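Local structure of fatty acid amide hydrolase (Candida albicans, 6KVR) at residues Asn119-Leu124 with Phe197-Ser202; Pro154-Glu159 with Ser235-Ile240. The protein probably hydrolyses amides of monocarboxylic acids to the free acid and ammonium, as an enzyme of the amidase family. One frame throughout, in Å; residues are numbered along the deposited sequence.

Contact 1: Asn119-Leu124 with Phe197-Ser202; sequences NCAMEL and FYVRTS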
loop_
_atom_site.group_PDB
_atom_site.type_symbol
_atom_site.label_atom_id
_atom_site.label_comp_id
_atom_site.label_asym_id
_atom_site.label_seq_id
_atom_site.Cartn_x
_atom_site.Cartn_y
_atom_site.Cartn_z
ATOM N N ASN A 119 16.233 -18.058 -28.224
ATOM C CA ASN A 119 16.981 -16.811 -27.993
ATOM C C ASN A 119 16.522 -16.134 -26.699
ATOM O O ASN A 119 16.439 -14.907 -26.603
ATOM C CB ASN A 119 16.874 -15.856 -29.190
ATOM C CG ASN A 119 17.919 -14.739 -29.156
ATOM O OD1 ASN A 119 19.095 -14.976 -28.871
ATOM N ND2 ASN A 119 17.488 -13.509 -29.456
ATOM N N CYS A 120 16.246 -16.951 -25.684
ATOM C CA CYS A 120 15.661 -16.501 -24.432
ATOM C C CYS A 120 16.665 -15.956 -23.409
ATOM O O CYS A 120 16.233 -15.317 -22.443
ATOM C CB CYS A 120 14.872 -17.650 -23.797
ATOM S SG CYS A 120 15.901 -19.092 -23.457
ATOM N N ALA A 121 17.972 -16.165 -23.578
ATOM C CA ALA A 121 18.957 -15.693 -22.605
ATOM C C ALA A 121 19.583 -14.362 -23.030
ATOM O O ALA A 121 19.788 -14.114 -24.223
ATOM C CB ALA A 121 20.062 -16.734 -22.397
HETATM N N MSE A 122 19.884 -13.504 -22.042
HETATM C CA MSE A 122 20.730 -12.320 -22.271
HETATM C C MSE A 122 22.128 -12.505 -21.692
HETATM O O MSE A 122 23.085 -11.863 -22.133
HETATM C CB MSE A 122 20.128 -11.043 -21.657
HETATM C CG MSE A 122 18.664 -10.829 -21.915
HETATM SE SE MSE A 122 18.166 -8.918 -22.140
HETATM C CE MSE A 122 19.637 -8.563 -23.351
ATOM N N GLU A 123 22.221 -13.356 -20.672
ATOM C CA GLU A 123 23.471 -13.649 -19.995
ATOM C C GLU A 123 23.437 -15.109 -19.582
ATOM O O GLU A 123 22.417 -15.606 -19.097
ATOM C CB GLU A 123 23.690 -12.753 -18.764
ATOM C CG GLU A 123 24.367 -11.407 -19.061
ATOM C CD GLU A 123 24.998 -10.750 -17.819
ATOM O OE1 GLU A 123 25.802 -9.793 -17.977
ATOM O OE2 GLU A 123 24.680 -11.187 -16.687
ATOM N N LEU A 124 24.551 -15.797 -19.795
ATOM C CA LEU A 124 24.695 -17.190 -19.411
ATOM C C LEU A 124 25.942 -17.313 -18.560
ATOM O O LEU A 124 26.978 -16.739 -18.898
ATOM C CB LEU A 124 24.818 -18.082 -20.637
ATOM C CG LEU A 124 23.555 -18.722 -21.187
ATOM C CD1 LEU A 124 23.907 -19.459 -22.485
ATOM C CD2 LEU A 124 23.011 -19.666 -20.151
ATOM N N PHE A 197 21.726 -20.173 -9.506
ATOM C CA PHE A 197 21.558 -19.226 -10.610
ATOM C C PHE A 197 22.570 -19.480 -11.716
ATOM O O PHE A 197 23.709 -19.872 -11.454
ATOM C CB PHE A 197 21.723 -17.780 -10.138
ATOM C CG PHE A 197 20.795 -17.391 -9.025
ATOM C CD1 PHE A 197 19.451 -17.735 -9.063
ATOM C CD2 PHE A 197 21.264 -16.654 -7.946
ATOM C CE1 PHE A 197 18.582 -17.342 -8.031
ATOM C CE2 PHE A 197 20.404 -16.257 -6.919
ATOM C CZ PHE A 197 19.077 -16.603 -6.960
ATOM N N TYR A 198 22.165 -19.182 -12.957
ATOM C CA TYR A 198 22.996 -19.499 -14.112
ATOM C C TYR A 198 22.583 -18.770 -15.388
ATOM O O TYR A 198 23.393 -18.671 -16.311
ATOM C CB TYR A 198 22.988 -21.018 -14.371
ATOM C CG TYR A 198 21.609 -21.608 -14.588
ATOM C CD1 TYR A 198 20.679 -21.660 -13.554
ATOM C CD2 TYR A 198 21.228 -22.089 -15.831
ATOM C CE1 TYR A 198 19.417 -22.187 -13.755
ATOM C CE2 TYR A 198 19.967 -22.617 -16.038
ATOM C CZ TYR A 198 19.073 -22.676 -14.997
ATOM O OH TYR A 198 17.824 -23.209 -15.194
ATOM N N VAL A 199 21.344 -18.273 -15.473
ATOM C CA VAL A 199 20.849 -17.611 -16.684
ATOM C C VAL A 199 19.974 -16.411 -16.314
ATOM O O VAL A 199 19.177 -16.468 -15.368
ATOM C CB VAL A 199 20.065 -18.588 -17.589
ATOM C CG1 VAL A 199 18.884 -19.188 -16.849
ATOM C CG2 VAL A 199 19.583 -17.896 -18.845
ATOM N N ARG A 200 20.133 -15.319 -17.062
ATOM C CA ARG A 200 19.296 -14.133 -16.934
ATOM C C ARG A 200 18.658 -13.886 -18.288
ATOM O O ARG A 200 19.354 -13.877 -19.312
ATOM C CB ARG A 200 20.104 -12.905 -16.470
ATOM C CG ARG A 200 20.705 -13.085 -15.068
ATOM C CD ARG A 200 21.760 -12.039 -14.749
ATOM N NE ARG A 200 21.142 -10.750 -14.481
ATOM C CZ ARG A 200 21.790 -9.594 -14.512
ATOM N NH1 ARG A 200 23.080 -9.538 -14.785
ATOM N NH2 ARG A 200 21.131 -8.470 -14.229
ATOM N N THR A 201 17.342 -13.694 -18.290
ATOM C CA THR A 201 16.519 -13.830 -19.483
ATOM C C THR A 201 16.145 -12.482 -20.078
ATOM O O THR A 201 16.184 -11.441 -19.414
ATOM C CB THR A 201 15.251 -14.615 -19.162
ATOM O OG1 THR A 201 14.647 -14.077 -17.976
ATOM C CG2 THR A 201 15.590 -16.086 -18.932
ATOM N N SER A 202 15.714 -12.534 -21.335
ATOM C CA SER A 202 15.509 -11.355 -22.160
ATOM C C SER A 202 14.215 -10.633 -21.814
ATOM O O SER A 202 13.307 -11.175 -21.173
ATOM C CB SER A 202 15.510 -11.717 -23.645
ATOM O OG SER A 202 14.442 -12.617 -23.919
#
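Residues 119-124 run antiparallel to 197-202, starting just past the end of helix 100-118, where Asn119 breaks the helix with positive phi, and joined by four backbone hydrogen bonds. Ser202 N reaches Cys120 O from above the carbonyl plane, at 3.0 Å. Arg200 then does double duty: its O, with both donors in the carbonyl plane, takes Met122 N at 2.8 Å and Glu123 N at 3.2 Å, while its N returns a nearly straight bond to Glu123 O (171° at the hydrogen). Two residues facing one make this a classic beta bulge. It shifts the register by one at the entry to strand 123-124, where the chain turns a corner at Met122; within this chain that strand is an outermost one of the amidase fold's mixed sheet. Met122, a selenomethionine, points toward the partner, and its CG lies against Ser202 CA at 3.2 Å, with SE following over the same residue. Past the bulge, Glu123 and Arg200 lie side by side. The Arg200 chain bends at chi3 (74°), and NH1 forms a salt bridge to Glu123 OE2 at 3.0 Å, coming from above the carboxylate plane; OE2 lies near the guanidinium edge, the two planes 79° apart. NH1 also binds Ile167 O, and NH2 binds Glu159 O and Thr168. On the opposite face, Leu124 CD2 packs on Val199 CB at 4.1 Å. Ala121 points away overall, yet its CB touches Val199 CG2.

Contact 2: Pro154-Glu159 with Ser235-Ile240; sequences PISLKE and SGEGAI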
loop_
_atom_site.group_PDB
_atom_site.type_symbol
_atom_site.label_atom_id
_atom_site.label_comp_id
_atom_site.label_asym_id
_atom_site.label_seq_id
_atom_site.Cartn_x
_atom_site.Cartn_y
_atom_site.Cartn_z
ATOM N N PRO A 154 17.462 -24.938 -9.568
ATOM C CA PRO A 154 17.911 -23.941 -10.571
ATOM C C PRO A 154 16.779 -23.027 -11.015
ATOM O O PRO A 154 15.758 -23.476 -11.550
ATOM C CB PRO A 154 18.421 -24.809 -11.733
ATOM C CG PRO A 154 18.537 -26.196 -11.191
ATOM C CD PRO A 154 17.486 -26.302 -10.113
ATOM N N ILE A 155 16.982 -21.724 -10.830
ATOM C CA ILE A 155 15.947 -20.715 -11.017
ATOM C C ILE A 155 16.473 -19.682 -12.003
ATOM O O ILE A 155 17.617 -19.233 -11.881
ATOM C CB ILE A 155 15.550 -20.084 -9.667
ATOM C CG1 ILE A 155 14.768 -21.110 -8.835
ATOM C CG2 ILE A 155 14.748 -18.789 -9.850
ATOM C CD1 ILE A 155 14.129 -20.556 -7.586
ATOM N N SER A 156 15.662 -19.354 -13.009
ATOM C CA SER A 156 16.017 -18.331 -13.980
ATOM C C SER A 156 15.483 -16.968 -13.540
ATOM O O SER A 156 14.447 -16.869 -12.881
ATOM C CB SER A 156 15.472 -18.685 -15.364
ATOM O OG SER A 156 14.078 -18.919 -15.300
ATOM N N LEU A 157 16.193 -15.915 -13.931
ATOM C CA LEU A 157 15.994 -14.570 -13.400
ATOM C C LEU A 157 15.836 -13.580 -14.547
ATOM O O LEU A 157 16.639 -13.574 -15.487
ATOM C CB LEU A 157 17.171 -14.161 -12.520
ATOM C CG LEU A 157 17.434 -15.001 -11.270
ATOM C CD1 LEU A 157 18.788 -14.670 -10.732
ATOM C CD2 LEU A 157 16.350 -14.782 -10.211
ATOM N N LYS A 158 14.788 -12.760 -14.480
ATOM C CA LYS A 158 14.642 -11.675 -15.444
ATOM C C LYS A 158 15.829 -10.728 -15.305
ATOM O O LYS A 158 16.266 -10.430 -14.190
ATOM C CB LYS A 158 13.316 -10.947 -15.208
ATOM C CG LYS A 158 12.866 -10.003 -16.309
ATOM C CD LYS A 158 11.535 -9.351 -15.929
ATOM C CE LYS A 158 11.136 -8.266 -16.936
ATOM N NZ LYS A 158 9.672 -7.929 -16.877
ATOM N N GLU A 159 16.366 -10.280 -16.446
ATOM C CA GLU A 159 17.619 -9.522 -16.444
ATOM C C GLU A 159 17.530 -8.238 -15.613
ATOM O O GLU A 159 18.491 -7.876 -14.924
ATOM C CB GLU A 159 18.042 -9.185 -17.882
ATOM C CG GLU A 159 19.465 -8.595 -18.008
ATOM C CD GLU A 159 19.556 -7.084 -17.674
ATOM O OE1 GLU A 159 18.502 -6.402 -17.591
ATOM O OE2 GLU A 159 20.690 -6.579 -17.482
ATOM N N SER A 235 10.077 -11.891 -21.213
ATOM C CA SER A 235 10.037 -12.678 -22.446
ATOM C C SER A 235 10.807 -13.989 -22.317
ATOM O O SER A 235 10.279 -15.068 -22.623
ATOM C CB SER A 235 10.606 -11.867 -23.605
ATOM O OG SER A 235 10.156 -10.536 -23.533
ATOM N N GLY A 236 12.073 -13.907 -21.900
ATOM C CA GLY A 236 12.889 -15.100 -21.796
ATOM C C GLY A 236 12.415 -16.041 -20.715
ATOM O O GLY A 236 12.636 -17.250 -20.809
ATOM N N GLU A 237 11.768 -15.511 -19.669
ATOM C CA GLU A 237 11.215 -16.383 -18.633
ATOM C C GLU A 237 10.146 -17.312 -19.202
ATOM O O GLU A 237 10.155 -18.513 -18.934
ATOM C CB GLU A 237 10.662 -15.558 -17.465
ATOM C CG GLU A 237 11.770 -14.819 -16.715
ATOM C CD GLU A 237 12.802 -15.791 -16.165
ATOM O OE1 GLU A 237 12.408 -16.924 -15.800
ATOM O OE2 GLU A 237 14.005 -15.457 -16.151
ATOM N N GLY A 238 9.209 -16.772 -19.986
ATOM C CA GLY A 238 8.183 -17.617 -20.574
ATOM C C GLY A 238 8.766 -18.682 -21.486
ATOM O O GLY A 238 8.365 -19.848 -21.434
ATOM N N ALA A 239 9.734 -18.299 -22.323
ATOM C CA ALA A 239 10.349 -19.265 -23.222
ATOM C C ALA A 239 11.057 -20.366 -22.439
ATOM O O ALA A 239 10.846 -21.556 -22.697
ATOM C CB ALA A 239 11.321 -18.562 -24.173
ATOM N N ILE A 240 11.891 -19.994 -21.462
ATOM C CA ILE A 240 12.743 -20.995 -20.819
ATOM C C ILE A 240 11.925 -21.879 -19.881
ATOM O O ILE A 240 12.181 -23.079 -19.769
ATOM C CB ILE A 240 13.931 -20.329 -20.095
ATOM C CG1 ILE A 240 14.917 -21.389 -19.617
ATOM C CG2 ILE A 240 13.471 -19.533 -18.869
ATOM C CD1 ILE A 240 16.220 -20.805 -19.090
#
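Helix 235-243 lies against one face of the sheet, its segment 235-240 running close to antiparallel (156°) to strand 155-158, with the axes 8.1 Å apart at closest. Glu237 bridges that gap. Its CB leaves the helix alongside the strand, and CG is set anti to the carbonyl carbon, passing Lys158 CB at 4.4 Å. A bend at chi2 (-59°) then swings the carboxylate back over the strand, so that CD comes within 3.5 Å of Ser156 OG. OE1 receives the Ser156 hydroxyl on its syn lone pair, in a short bond of 2.6 Å from OG. OE2 lies 3.1 Å from Leu157 C, beside the strand backbone. Neither Leu157 N nor Lys158 N has the angle to bond it, and its partner is Thr201 OG1 on the neighbouring strand, which also hydrogen-bonds Leu157 O. Ser156 holds OG in the crowded position between its N and carbonyl carbon (chi1 54°), where Ser246 OG is a second partner. Ile240 CG2 packs against the Ser156 hydroxyl, 3.7 Å from OG. The extended Lys158 chain leads away to Ser233 and Ser252; Lys158, Ser233 and Ser257 are the predicted catalytic residues, consistent with the Ser-Ser-Lys triad of amidase signature enzymes. Glu237 thus pins the helix that follows Ser233 to the strand carrying Lys158. Burial and Leu157 O, 3.3 Å from OE2, would tend to raise its pKa, and donation from Ser156 to lower it. Should the Thr201 proton go to Leu157 O, OE2 could carry one itself, so the charge of Glu237 remains open.

How the contacts relate
Following the chain from the N terminus, residues 119-124 come first, then 154-159, and the return of 197-202 to the first segment closes contact 1. Residues 235-240 later close contact 2 back on 154-159, so the two loops cross rather than nest. Strand 199-201 lies between 123-124 and 155-158 in the sheet, which makes the contacts neighbours, their centres about 7 Å apart. That middle strand serves both, and just ahead of it the ring of Tyr198 packs on Pro154, at the start of the other contact. Together they tie the sheet's edge strand and helix 235-243 to the strand bearing the predicted catalytic Lys158.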